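Local coordinates for tapirin (Caldicellulosiruptor kristjanssonii, PDB 6N2B), which binds cellulose and probably helps the cell adhere to it, its C-terminal domain forming a calcium-containing beta-helix, at residues E268-Q273 and N287-N292; A291-T296 and P406-D411; T445-V450 and L470-S475; I449-E454 and T464-K469. All coordinates share one frame; numbering follows the deposited sequence.

Interaction 1. Residues E268-Q273 and N287-N292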
loop_
_atom_site.group_PDB
_atom_site.type_symbol
_atom_site.label_atom_id
_atom_site.label_comp_id
_atom_site.label_asym_id
_atom_site.label_seq_id
_atom_site.Cartn_x
_atom_site.Cartn_y
_atom_site.Cartn_z
ATOM N N GLU A 268 -0.991 -5.331 -9.594
ATOM C CA GLU A 268 0.263 -5.476 -10.311
ATOM C C GLU A 268 1.358 -5.685 -9.289
ATOM O O GLU A 268 1.490 -6.789 -8.739
ATOM C CB GLU A 268 0.479 -4.290 -11.262
ATOM C CG GLU A 268 -0.508 -4.253 -12.458
ATOM C CD GLU A 268 -0.599 -5.588 -13.235
ATOM O OE1 GLU A 268 0.403 -6.353 -13.254
ATOM O OE2 GLU A 268 -1.673 -5.868 -13.840
ATOM N N ILE A 269 2.163 -4.669 -8.970
ATOM C CA ILE A 269 3.389 -4.856 -8.198
ATOM C C ILE A 269 3.229 -4.290 -6.792
ATOM O O ILE A 269 2.829 -3.133 -6.614
ATOM C CB ILE A 269 4.597 -4.214 -8.900
ATOM C CG1 ILE A 269 4.964 -5.020 -10.152
ATOM C CG2 ILE A 269 5.776 -4.105 -7.933
ATOM C CD1 ILE A 269 5.319 -4.180 -11.367
ATOM N N MET A 270 3.564 -5.107 -5.797
ATOM C CA MET A 270 3.830 -4.648 -4.439
ATOM C C MET A 270 5.334 -4.746 -4.211
ATOM O O MET A 270 5.876 -5.845 -4.060
ATOM C CB MET A 270 3.059 -5.470 -3.413
ATOM C CG MET A 270 3.188 -4.980 -1.988
ATOM S SD MET A 270 2.163 -6.010 -0.917
ATOM C CE MET A 270 1.990 -4.923 0.486
ATOM N N TYR A 271 6.005 -3.602 -4.217
ATOM C CA TYR A 271 7.445 -3.532 -4.010
ATOM C C TYR A 271 7.711 -3.142 -2.561
ATOM O O TYR A 271 7.281 -2.074 -2.110
ATOM C CB TYR A 271 8.092 -2.535 -4.982
ATOM C CG TYR A 271 9.600 -2.384 -4.837
ATOM C CD1 TYR A 271 10.147 -1.657 -3.780
ATOM C CD2 TYR A 271 10.476 -2.968 -5.752
ATOM C CE1 TYR A 271 11.522 -1.509 -3.632
ATOM C CE2 TYR A 271 11.859 -2.822 -5.620
ATOM C CZ TYR A 271 12.372 -2.088 -4.551
ATOM O OH TYR A 271 13.725 -1.925 -4.386
ATOM N N ILE A 272 8.436 -3.987 -1.851
ATOM C CA ILE A 272 8.779 -3.743 -0.459
ATOM C C ILE A 272 10.297 -3.666 -0.372
ATOM O O ILE A 272 10.984 -4.697 -0.398
ATOM C CB ILE A 272 8.224 -4.828 0.462
ATOM C CG1 ILE A 272 6.710 -4.955 0.253
ATOM C CG2 ILE A 272 8.591 -4.537 1.909
ATOM C CD1 ILE A 272 5.921 -3.689 0.543
ATOM N N GLN A 273 10.821 -2.443 -0.248
ATOM C CA GLN A 273 12.267 -2.217 -0.271
ATOM C C GLN A 273 13.016 -3.083 0.742
ATOM O O GLN A 273 14.047 -3.681 0.413
ATOM C CB GLN A 273 12.558 -0.739 -0.014
ATOM C CG GLN A 273 14.004 -0.425 0.316
ATOM C CD GLN A 273 14.873 -0.460 -0.914
ATOM O OE1 GLN A 273 14.399 -0.244 -2.031
ATOM N NE2 GLN A 273 16.153 -0.736 -0.721
ATOM N N ASN A 287 -7.055 -10.705 8.584
ATOM C CA ASN A 287 -6.523 -10.007 7.427
ATOM C C ASN A 287 -6.756 -10.828 6.168
ATOM O O ASN A 287 -6.934 -12.047 6.221
ATOM C CB ASN A 287 -5.017 -9.751 7.564
ATOM C CG ASN A 287 -4.646 -8.986 8.824
ATOM O OD1 ASN A 287 -5.380 -8.103 9.290
ATOM N ND2 ASN A 287 -3.490 -9.316 9.376
ATOM N N THR A 288 -6.758 -10.146 5.022
ATOM C CA THR A 288 -6.604 -10.820 3.741
ATOM C C THR A 288 -5.632 -10.019 2.887
ATOM O O THR A 288 -5.627 -8.788 2.936
ATOM C CB THR A 288 -7.943 -11.005 2.984
ATOM O OG1 THR A 288 -8.572 -9.745 2.772
ATOM C CG2 THR A 288 -8.890 -11.886 3.761
ATOM N N LEU A 289 -4.813 -10.725 2.113
ATOM C CA LEU A 289 -3.972 -10.132 1.084
ATOM C C LEU A 289 -4.140 -10.928 -0.201
ATOM O O LEU A 289 -3.982 -12.149 -0.191
ATOM C CB LEU A 289 -2.497 -10.123 1.512
ATOM C CG LEU A 289 -1.495 -9.879 0.378
ATOM C CD1 LEU A 289 -1.531 -8.432 -0.090
ATOM C CD2 LEU A 289 -0.101 -10.267 0.816
ATOM N N ASN A 290 -4.491 -10.254 -1.294
ATOM C CA ASN A 290 -4.511 -10.845 -2.634
ATOM C C ASN A 290 -3.624 -9.975 -3.501
ATOM O O ASN A 290 -3.990 -8.839 -3.829
ATOM C CB ASN A 290 -5.909 -10.905 -3.245
ATOM C CG ASN A 290 -6.833 -11.818 -2.500
ATOM O OD1 ASN A 290 -7.327 -11.479 -1.417
ATOM N ND2 ASN A 290 -7.094 -12.989 -3.080
ATOM N N ALA A 291 -2.464 -10.489 -3.866
ATOM C CA ALA A 291 -1.510 -9.687 -4.600
ATOM C C ALA A 291 -1.024 -10.467 -5.802
ATOM O O ALA A 291 -0.896 -11.692 -5.763
ATOM C CB ALA A 291 -0.326 -9.261 -3.730
ATOM N N ASN A 292 -0.783 -9.737 -6.881
ATOM C CA ASN A 292 -0.271 -10.355 -8.094
ATOM C C ASN A 292 1.206 -10.696 -7.924
ATOM O O ASN A 292 1.578 -11.868 -7.831
ATOM C CB ASN A 292 -0.514 -9.418 -9.277
ATOM C CG ASN A 292 -0.112 -10.032 -10.589
ATOM O OD1 ASN A 292 0.055 -11.248 -10.687
ATOM N ND2 ASN A 292 0.060 -9.199 -11.608
#

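Interaction 2. Residues A291-T296 and P406-D411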
loop_
_atom_site.group_PDB
_atom_site.type_symbol
_atom_site.label_atom_id
_atom_site.label_comp_id
_atom_site.label_asym_id
_atom_site.label_seq_id
_atom_site.Cartn_x
_atom_site.Cartn_y
_atom_site.Cartn_z
ATOM N N ALA A 291 -2.464 -10.489 -3.866
ATOM C CA ALA A 291 -1.510 -9.687 -4.600
ATOM C C ALA A 291 -1.024 -10.467 -5.802
ATOM O O ALA A 291 -0.896 -11.692 -5.763
ATOM C CB ALA A 291 -0.326 -9.261 -3.730
ATOM N N ASN A 292 -0.783 -9.737 -6.881
ATOM C CA ASN A 292 -0.271 -10.355 -8.094
ATOM C C ASN A 292 1.206 -10.696 -7.924
ATOM O O ASN A 292 1.578 -11.868 -7.831
ATOM C CB ASN A 292 -0.514 -9.418 -9.277
ATOM C CG ASN A 292 -0.112 -10.032 -10.589
ATOM O OD1 ASN A 292 0.055 -11.248 -10.687
ATOM N ND2 ASN A 292 0.060 -9.199 -11.608
ATOM N N LYS A 293 2.063 -9.681 -7.856
ATOM C CA LYS A 293 3.494 -9.869 -7.648
ATOM C C LYS A 293 3.919 -9.132 -6.383
ATOM O O LYS A 293 3.526 -7.984 -6.163
ATOM C CB LYS A 293 4.289 -9.381 -8.863
ATOM C CG LYS A 293 3.609 -9.661 -10.195
ATOM C CD LYS A 293 4.453 -9.217 -11.376
ATOM C CE LYS A 293 3.666 -9.295 -12.685
ATOM N NZ LYS A 293 4.561 -9.311 -13.882
ATOM N N ILE A 294 4.689 -9.810 -5.541
ATOM C CA ILE A 294 5.241 -9.241 -4.322
ATOM C C ILE A 294 6.753 -9.359 -4.382
ATOM O O ILE A 294 7.283 -10.414 -4.758
ATOM C CB ILE A 294 4.720 -9.960 -3.063
ATOM C CG1 ILE A 294 3.198 -9.877 -2.972
ATOM C CG2 ILE A 294 5.410 -9.410 -1.808
ATOM C CD1 ILE A 294 2.641 -10.541 -1.725
ATOM N N TYR A 295 7.450 -8.292 -4.002
ATOM C CA TYR A 295 8.887 -8.364 -3.771
ATOM C C TYR A 295 9.195 -7.770 -2.407
ATOM O O TYR A 295 8.660 -6.717 -2.049
ATOM C CB TYR A 295 9.699 -7.626 -4.862
ATOM C CG TYR A 295 11.150 -7.361 -4.468
ATOM C CD1 TYR A 295 12.139 -8.326 -4.669
ATOM C CD2 TYR A 295 11.530 -6.154 -3.880
ATOM C CE1 TYR A 295 13.468 -8.099 -4.297
ATOM C CE2 TYR A 295 12.848 -5.924 -3.507
ATOM C CZ TYR A 295 13.811 -6.901 -3.720
ATOM O OH TYR A 295 15.118 -6.676 -3.348
ATOM N N THR A 296 10.044 -8.448 -1.641
ATOM C CA THR A 296 10.661 -7.848 -0.462
ATOM C C THR A 296 12.178 -7.962 -0.546
ATOM O O THR A 296 12.724 -8.864 -1.191
ATOM C CB THR A 296 10.206 -8.486 0.856
ATOM O OG1 THR A 296 11.053 -9.603 1.158
ATOM C CG2 THR A 296 8.774 -8.945 0.779
ATOM N N PRO A 406 12.387 -11.351 -12.141
ATOM C CA PRO A 406 11.907 -10.596 -13.296
ATOM C C PRO A 406 12.398 -9.155 -13.237
ATOM O O PRO A 406 12.850 -8.676 -12.185
ATOM C CB PRO A 406 10.381 -10.697 -13.161
ATOM C CG PRO A 406 10.160 -10.839 -11.695
ATOM C CD PRO A 406 11.333 -11.590 -11.142
ATOM N N PRO A 407 12.360 -8.429 -14.357
ATOM C CA PRO A 407 13.066 -7.138 -14.409
ATOM C C PRO A 407 12.407 -5.996 -13.653
ATOM O O PRO A 407 13.090 -4.995 -13.383
ATOM C CB PRO A 407 13.121 -6.829 -15.910
ATOM C CG PRO A 407 12.011 -7.653 -16.511
ATOM C CD PRO A 407 11.969 -8.904 -15.698
ATOM N N PHE A 408 11.123 -6.101 -13.290
ATOM C CA PHE A 408 10.478 -4.976 -12.607
ATOM C C PHE A 408 11.156 -4.663 -11.285
ATOM O O PHE A 408 11.120 -3.515 -10.825
ATOM C CB PHE A 408 8.975 -5.238 -12.387
ATOM C CG PHE A 408 8.657 -6.134 -11.210
ATOM C CD1 PHE A 408 8.520 -5.617 -9.941
ATOM C CD2 PHE A 408 8.451 -7.489 -11.391
ATOM C CE1 PHE A 408 8.225 -6.436 -8.861
ATOM C CE2 PHE A 408 8.144 -8.308 -10.317
ATOM C CZ PHE A 408 8.033 -7.777 -9.046
ATOM N N ILE A 409 11.766 -5.666 -10.658
ATOM C CA ILE A 409 12.401 -5.451 -9.366
ATOM C C ILE A 409 13.514 -4.422 -9.495
ATOM O O ILE A 409 13.555 -3.428 -8.760
ATOM C CB ILE A 409 12.911 -6.783 -8.794
ATOM C CG1 ILE A 409 11.723 -7.680 -8.464
ATOM C CG2 ILE A 409 13.787 -6.536 -7.551
ATOM C CD1 ILE A 409 12.076 -9.120 -8.321
ATOM N N ASP A 410 14.424 -4.631 -10.445
ATOM C CA ASP A 410 15.529 -3.691 -10.563
ATOM C C ASP A 410 15.032 -2.334 -11.038
ATOM O O ASP A 410 15.453 -1.300 -10.507
ATOM C CB ASP A 410 16.611 -4.247 -11.488
ATOM C CG ASP A 410 17.498 -5.282 -10.795
ATOM O OD1 ASP A 410 17.562 -5.284 -9.544
ATOM O OD2 ASP A 410 18.128 -6.098 -11.505
ATOM N N ASP A 411 14.097 -2.329 -11.993
ATOM C CA ASP A 411 13.493 -1.091 -12.478
ATOM C C ASP A 411 13.054 -0.183 -11.337
ATOM O O ASP A 411 13.313 1.027 -11.348
ATOM C CB ASP A 411 12.286 -1.412 -13.358
ATOM C CG ASP A 411 12.671 -1.993 -14.689
ATOM O OD1 ASP A 411 13.875 -1.961 -15.047
ATOM O OD2 ASP A 411 11.755 -2.487 -15.376
#

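Interaction 3. Residues T445-V450 and L470-S475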
loop_
_atom_site.group_PDB
_atom_site.type_symbol
_atom_site.label_atom_id
_atom_site.label_comp_id
_atom_site.label_asym_id
_atom_site.label_seq_id
_atom_site.Cartn_x
_atom_site.Cartn_y
_atom_site.Cartn_z
ATOM N N THR A 445 -16.369 17.941 -14.725
ATOM C CA THR A 445 -17.611 17.503 -14.101
ATOM C C THR A 445 -17.357 16.170 -13.422
ATOM O O THR A 445 -17.073 15.178 -14.106
ATOM C CB THR A 445 -18.728 17.371 -15.134
ATOM O OG1 THR A 445 -18.818 18.588 -15.891
ATOM C CG2 THR A 445 -20.069 17.078 -14.444
ATOM N N PRO A 446 -17.382 16.104 -12.083
ATOM C CA PRO A 446 -17.571 17.191 -11.124
ATOM C C PRO A 446 -16.431 18.190 -11.093
ATOM O O PRO A 446 -15.368 17.929 -11.657
ATOM C CB PRO A 446 -17.636 16.458 -9.777
ATOM C CG PRO A 446 -17.783 15.008 -10.104
ATOM C CD PRO A 446 -17.102 14.831 -11.400
ATOM N N TRP A 447 -16.654 19.318 -10.422
ATOM C CA TRP A 447 -15.606 20.310 -10.244
ATOM C C TRP A 447 -14.407 19.690 -9.539
ATOM O O TRP A 447 -14.548 18.823 -8.670
ATOM C CB TRP A 447 -16.113 21.489 -9.420
ATOM C CG TRP A 447 -17.200 22.276 -10.051
ATOM C CD1 TRP A 447 -17.598 22.249 -11.369
ATOM C CD2 TRP A 447 -18.042 23.225 -9.397
ATOM N NE1 TRP A 447 -18.643 23.129 -11.563
ATOM C CE2 TRP A 447 -18.934 23.737 -10.370
ATOM C CE3 TRP A 447 -18.128 23.696 -8.079
ATOM C CZ2 TRP A 447 -19.895 24.689 -10.064
ATOM C CZ3 TRP A 447 -19.083 24.639 -7.777
ATOM C CH2 TRP A 447 -19.957 25.128 -8.766
ATOM N N GLU A 448 -13.221 20.156 -9.908
ATOM C CA GLU A 448 -11.978 19.659 -9.347
ATOM C C GLU A 448 -11.239 20.814 -8.687
ATOM O O GLU A 448 -11.191 21.924 -9.225
ATOM C CB GLU A 448 -11.109 19.007 -10.432
ATOM C CG GLU A 448 -11.795 17.892 -11.213
ATOM C CD GLU A 448 -10.834 17.144 -12.150
ATOM O OE1 GLU A 448 -9.601 17.416 -12.106
ATOM O OE2 GLU A 448 -11.317 16.282 -12.938
ATOM N N ILE A 449 -10.695 20.574 -7.505
ATOM C CA ILE A 449 -9.895 21.580 -6.825
ATOM C C ILE A 449 -8.756 20.852 -6.152
ATOM O O ILE A 449 -8.943 19.758 -5.613
ATOM C CB ILE A 449 -10.707 22.414 -5.803
ATOM C CG1 ILE A 449 -9.782 23.341 -5.002
ATOM C CG2 ILE A 449 -11.512 21.552 -4.863
ATOM C CD1 ILE A 449 -10.498 24.548 -4.377
ATOM N N VAL A 450 -7.563 21.423 -6.234
ATOM C CA VAL A 450 -6.420 20.944 -5.471
ATOM C C VAL A 450 -6.145 21.960 -4.373
ATOM O O VAL A 450 -6.158 23.173 -4.621
ATOM C CB VAL A 450 -5.183 20.730 -6.356
ATOM C CG1 VAL A 450 -4.931 21.954 -7.218
ATOM C CG2 VAL A 450 -3.993 20.421 -5.486
ATOM N N LEU A 470 -15.090 28.414 -4.872
ATOM C CA LEU A 470 -16.162 27.827 -5.659
ATOM C C LEU A 470 -17.520 28.461 -5.436
ATOM O O LEU A 470 -18.457 28.140 -6.177
ATOM C CB LEU A 470 -16.269 26.335 -5.351
ATOM C CG LEU A 470 -15.000 25.512 -5.553
ATOM C CD1 LEU A 470 -15.361 24.034 -5.509
ATOM C CD2 LEU A 470 -14.296 25.858 -6.862
ATOM N N GLY A 471 -17.655 29.341 -4.441
ATOM C CA GLY A 471 -18.949 29.844 -4.026
ATOM C C GLY A 471 -19.860 28.793 -3.436
ATOM O O GLY A 471 -21.036 29.076 -3.202
ATOM N N SER A 472 -19.357 27.583 -3.215
ATOM C CA SER A 472 -20.084 26.501 -2.556
ATOM C C SER A 472 -19.084 25.388 -2.288
ATOM O O SER A 472 -17.875 25.549 -2.503
ATOM C CB SER A 472 -21.262 26.006 -3.401
ATOM O OG SER A 472 -20.823 25.443 -4.632
ATOM N N PHE A 473 -19.605 24.243 -1.860
ATOM C CA PHE A 473 -18.789 23.071 -1.536
ATOM C C PHE A 473 -19.671 21.854 -1.787
ATOM O O PHE A 473 -20.264 21.287 -0.859
ATOM C CB PHE A 473 -18.303 23.141 -0.081
ATOM C CG PHE A 473 -17.226 22.146 0.280
ATOM C CD1 PHE A 473 -16.989 21.007 -0.490
ATOM C CD2 PHE A 473 -16.458 22.340 1.416
ATOM C CE1 PHE A 473 -16.004 20.095 -0.135
ATOM C CE2 PHE A 473 -15.460 21.431 1.775
ATOM C CZ PHE A 473 -15.232 20.318 1.001
ATOM N N PRO A 474 -19.841 21.459 -3.053
ATOM C CA PRO A 474 -20.771 20.363 -3.352
ATOM C C PRO A 474 -20.171 19.039 -2.931
ATOM O O PRO A 474 -18.951 18.849 -2.955
ATOM C CB PRO A 474 -20.954 20.442 -4.873
ATOM C CG PRO A 474 -19.695 21.077 -5.383
ATOM C CD PRO A 474 -19.125 21.926 -4.261
ATOM N N SER A 475 -21.044 18.121 -2.524
ATOM C CA SER A 475 -20.563 16.854 -1.994
ATOM C C SER A 475 -19.792 16.055 -3.036
ATOM O O SER A 475 -18.945 15.233 -2.667
ATOM C CB SER A 475 -21.738 16.040 -1.462
ATOM O OG SER A 475 -22.560 15.583 -2.524
#

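Interaction 4. Residues I449-E454 and T464-K469. With CA (calcium ion), chain C.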
loop_
_atom_site.group_PDB
_atom_site.type_symbol
_atom_site.label_atom_id
_atom_site.label_comp_id
_atom_site.label_asym_id
_atom_site.label_seq_id
_atom_site.Cartn_x
_atom_site.Cartn_y
_atom_site.Cartn_z
ATOM N N ILE A 449 -10.695 20.574 -7.505
ATOM C CA ILE A 449 -9.895 21.580 -6.825
ATOM C C ILE A 449 -8.756 20.852 -6.152
ATOM O O ILE A 449 -8.943 19.758 -5.613
ATOM C CB ILE A 449 -10.707 22.414 -5.803
ATOM C CG1 ILE A 449 -9.782 23.341 -5.002
ATOM C CG2 ILE A 449 -11.512 21.552 -4.863
ATOM C CD1 ILE A 449 -10.498 24.548 -4.377
ATOM N N VAL A 450 -7.563 21.423 -6.234
ATOM C CA VAL A 450 -6.420 20.944 -5.471
ATOM C C VAL A 450 -6.145 21.960 -4.373
ATOM O O VAL A 450 -6.158 23.173 -4.621
ATOM C CB VAL A 450 -5.183 20.730 -6.356
ATOM C CG1 VAL A 450 -4.931 21.954 -7.218
ATOM C CG2 VAL A 450 -3.993 20.421 -5.486
ATOM N N VAL A 451 -5.934 21.468 -3.156
ATOM C CA VAL A 451 -5.702 22.318 -1.997
ATOM C C VAL A 451 -4.264 22.114 -1.527
ATOM O O VAL A 451 -3.853 20.989 -1.226
ATOM C CB VAL A 451 -6.728 22.021 -0.895
ATOM C CG1 VAL A 451 -6.396 22.783 0.387
ATOM C CG2 VAL A 451 -8.129 22.391 -1.412
ATOM N N TYR A 452 -3.492 23.196 -1.478
ATOM C CA TYR A 452 -2.113 23.151 -1.008
ATOM C C TYR A 452 -2.044 23.658 0.425
ATOM O O TYR A 452 -2.586 24.721 0.735
ATOM C CB TYR A 452 -1.197 23.985 -1.896
ATOM C CG TYR A 452 -1.143 23.509 -3.323
ATOM C CD1 TYR A 452 -0.275 22.495 -3.703
ATOM C CD2 TYR A 452 -1.968 24.076 -4.304
ATOM C CE1 TYR A 452 -0.222 22.062 -5.023
ATOM C CE2 TYR A 452 -1.921 23.642 -5.629
ATOM C CZ TYR A 452 -1.042 22.640 -5.977
ATOM O OH TYR A 452 -0.979 22.201 -7.278
ATOM N N GLY A 453 -1.385 22.894 1.291
ATOM C CA GLY A 453 -1.204 23.299 2.670
ATOM C C GLY A 453 0.224 23.112 3.130
ATOM O O GLY A 453 0.639 21.986 3.412
ATOM N N GLU A 454 0.980 24.217 3.215
ATOM C CA GLU A 454 2.400 24.153 3.562
ATOM C C GLU A 454 2.627 23.658 4.990
ATOM O O GLU A 454 3.658 23.034 5.272
ATOM C CB GLU A 454 3.037 25.529 3.343
ATOM C CG GLU A 454 4.399 25.751 4.010
ATOM C CD GLU A 454 5.563 25.141 3.243
ATOM O OE1 GLU A 454 5.392 24.802 2.055
ATOM O OE2 GLU A 454 6.655 25.000 3.835
ATOM N N THR A 464 -13.455 26.610 4.651
ATOM C CA THR A 464 -13.205 28.003 4.296
ATOM C C THR A 464 -12.635 28.119 2.884
ATOM O O THR A 464 -13.192 28.826 2.033
ATOM C CB THR A 464 -12.258 28.653 5.312
ATOM O OG1 THR A 464 -12.849 28.623 6.619
ATOM C CG2 THR A 464 -11.978 30.098 4.936
ATOM N N GLU A 465 -11.530 27.421 2.613
ATOM C CA GLU A 465 -10.841 27.587 1.338
ATOM C C GLU A 465 -11.724 27.181 0.164
ATOM O O GLU A 465 -11.854 27.932 -0.810
ATOM C CB GLU A 465 -9.545 26.785 1.327
ATOM C CG GLU A 465 -8.768 26.933 0.036
ATOM C CD GLU A 465 -7.921 28.188 0.045
ATOM O OE1 GLU A 465 -7.871 28.818 1.128
ATOM O OE2 GLU A 465 -7.311 28.536 -1.001
ATOM N N VAL A 466 -12.341 26.001 0.228
ATOM C CA VAL A 466 -13.118 25.518 -0.914
ATOM C C VAL A 466 -14.257 26.485 -1.246
ATOM O O VAL A 466 -14.427 26.892 -2.400
ATOM C CB VAL A 466 -13.635 24.086 -0.653
ATOM C CG1 VAL A 466 -14.708 23.709 -1.644
ATOM C CG2 VAL A 466 -12.488 23.062 -0.725
ATOM N N ASN A 467 -15.044 26.879 -0.241
ATOM C CA ASN A 467 -16.169 27.784 -0.480
ATOM C C ASN A 467 -15.728 29.111 -1.071
ATOM O O ASN A 467 -16.453 29.716 -1.866
ATOM C CB ASN A 467 -16.916 28.070 0.824
ATOM C CG ASN A 467 -17.937 27.030 1.141
ATOM O OD1 ASN A 467 -18.979 26.915 0.470
ATOM N ND2 ASN A 467 -17.664 26.263 2.205
ATOM N N SER A 468 -14.579 29.619 -0.639
ATOM C CA SER A 468 -14.133 30.895 -1.173
ATOM C C SER A 468 -13.884 30.804 -2.677
ATOM O O SER A 468 -14.192 31.743 -3.422
ATOM C CB SER A 468 -12.875 31.346 -0.448
ATOM O OG SER A 468 -11.788 30.505 -0.821
ATOM N N LYS A 469 -13.325 29.679 -3.142
ATOM C CA LYS A 469 -12.964 29.579 -4.549
ATOM C C LYS A 469 -14.155 29.204 -5.414
ATOM O O LYS A 469 -14.246 29.659 -6.565
ATOM C CB LYS A 469 -11.835 28.567 -4.760
ATOM C CG LYS A 469 -10.510 28.931 -4.049
ATOM C CD LYS A 469 -9.988 30.282 -4.498
ATOM C CE LYS A 469 -8.554 30.515 -4.112
ATOM N NZ LYS A 469 -7.560 29.592 -4.732
HETATM CA CA CA C . -6.354 30.741 0.725
#

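Interaction 1. Residues E268-Q273 and N287-N292
N292 lies beside E268, the two side chains pointing the same way, and its amide nitrogen touches the E268 carboxylate. The bend of E268 at chi2 (-51°) turns that carboxylate back toward N292, although its CB starts out away from that residue. The carboxylate and amide planes stand 80° apart, close to perpendicular. One weak hydrogen bond joins them, from N292 ND2 to E268 OE1 at 3.3 Å. Its N-H...O angle is only 126°, so the bond is far from straight. The same amide nitrogen also makes a weak bond to K267 O, so two loose bonds share it. At the base of the side chain, N292 CB lies next to the E268 carbonyl.

Further in, the contact turns apolar. The extended side chain of M270 points toward L289, and M270 SD comes 4.5 Å from L289 CD1. Both residues are buried. I269, the neighbour of M270, faces the other way and packs on F408 and I412 of helix 408-413.

Strand 269-272 pairs with 293-296, and strand 287-291 pairs with 263-266. The two segments therefore lie on different faces of the coil and meet across a corner. E268 and N292 mark that corner in successive turns. Polar residues following one another at a corner, with apolar side chains turned inward beside them, are typical of a parallel beta-helix.

Interaction 2. Residues A291-T296 and P406-D411
Y295 offers one face of its ring to I409. The methyl carbon CG2 of I409 sits over that face, 3.7 Å from the ring centroid and 16° off the normal, which makes a CH-pi contact. I409 CD1 adds to it, 3.7 Å from Y295 CD1. The two side chains cross at about a right angle.

Beside them, the extended chain of K293 runs obliquely to F408. It touches with its aliphatic part, and K293 CD lies 3.9 Å from F408 CE2. The F408 ring also reaches back toward Y295, with CE1 4.4 Å from Y295 CB.

Several groups set these rings in place. F408 holds its CG between the backbone N and the carbonyl carbon (chi1 80°). Its ring then projects from helix 408-413 toward strand 293-296, and I409 CG1 lies over one of its faces. D317 and K413 both hydrogen-bond the hydroxyl of the buried Y295, which fixes the far end of its ring. The Y295 ring also meets that of Y271, on the paired strand 269-272.

No hydrogen bond crosses between the segments. Their hold on each other is apolar and CH-pi, and K413, further along the same helix, adds the polar tie to Y295 OH.

Interaction 3. Residues T445-V450 and L470-S475
W447 has its CG anti to the carbonyl carbon (chi1 -64°), which sends the indole from just before strand 448-453 toward segment 470-475. L470 adopts the same first torsion (chi1 -56°) and brings its isobutyl group in to meet it. The two side chains slide past each other in opposite directions. L470 CD1 lies 3.8 Å from W447 CE3, and L470 CB lies 4.1 Å from W447 CZ3.

The P474 side chain crosses that of W447 at about a right angle. Its CG approaches the ring obliquely, 4.1 Å from W447 CE3. The hydroxyl of S472 comes to the ring edge, near its plane, with OG 3.7 Å from W447 CZ3. No hydrogen bond crosses the contact.

L470 ends helix 459-470, and the chain then runs through residues 471-475 into strand 478-483. That strand pairs in parallel with 448-453. The indole thus packs against the loop that leads from the helix back to the sheet, next to its own strand.

K442 links the two segments. It makes a cation-pi contact with W447, and its NZ is hydrogen-bonded to L470 O. On the strand, I449 turns its side chain toward the same segment, while E448 points away and bonds to the backbone of G535.

Interaction 4. Residues I449-E454 and T464-K469
A calcium-bound carboxylate, that of E465, sits beside the apolar packing of V466 on I449 and V451. E465 starts out toward the strand. Its CG is anti to the backbone N (chi1 -179°) and the chain bends at chi2 (83°), which carries the carboxylate to the ion. E465 OE1 binds calcium at 2.5 Å. The other oxygen, OE2, is hydrogen-bonded to S438 OG. K469 NZ forms a long salt bridge to E465 OE2, at 3.9 Å, and is also hydrogen-bonded to S438 OG. The calcium and the lysine probably offset the charge of this buried carboxylate.

The backbone of E465 is gripped as well. Its O accepts from S468 OG, at 2.6 Å and tilted from the carbonyl plane, and from K469 N.

The strand and helix meet through a single methyl of V466. V466 CG2 is 4.4 Å from I449 CD1. The same CG2 is 4.5 Å from V451 CG2. I449 CD1 also reaches K469 CB at 4.3 Å, so it touches residues three apart on the helix. These contacts are apolar and rather loose, and no hydrogen bond links the segments. The axes of strand 449-453 and helix 464-469 approach to 10.1 Å, with their N-to-C directions 135° apart.

D429 OD1 and the carbonyl oxygens of V431, A433 and L436 also bind the metal. They come from residues ahead of and at the start of strand 436-441. L436 also packs on V451. A helix packed on a strand thus lends one glutamate to a calcium site rich in backbone carbonyls.

How the interactions relate
The contacts form two pairs at different places in the domain. Interactions 1 and 2 share A291 and N292, and their centres are 10 Å apart. Strands 269-272 and 293-296 join them, for instance by a probable backbone hydrogen bond from I272 N to Y295 O at 2.7 Å. I269 and F408 pack together between them. Interactions 3 and 4 share I449 and V450 and are also 10 Å apart by centres. F473 packs on V466 where they touch. Between the pairs, centres lie 34 to 38 Å apart, with no touch. The calcium belongs to interaction 4. From interaction 3, the side chain of L470 is about 12 Å from the ion.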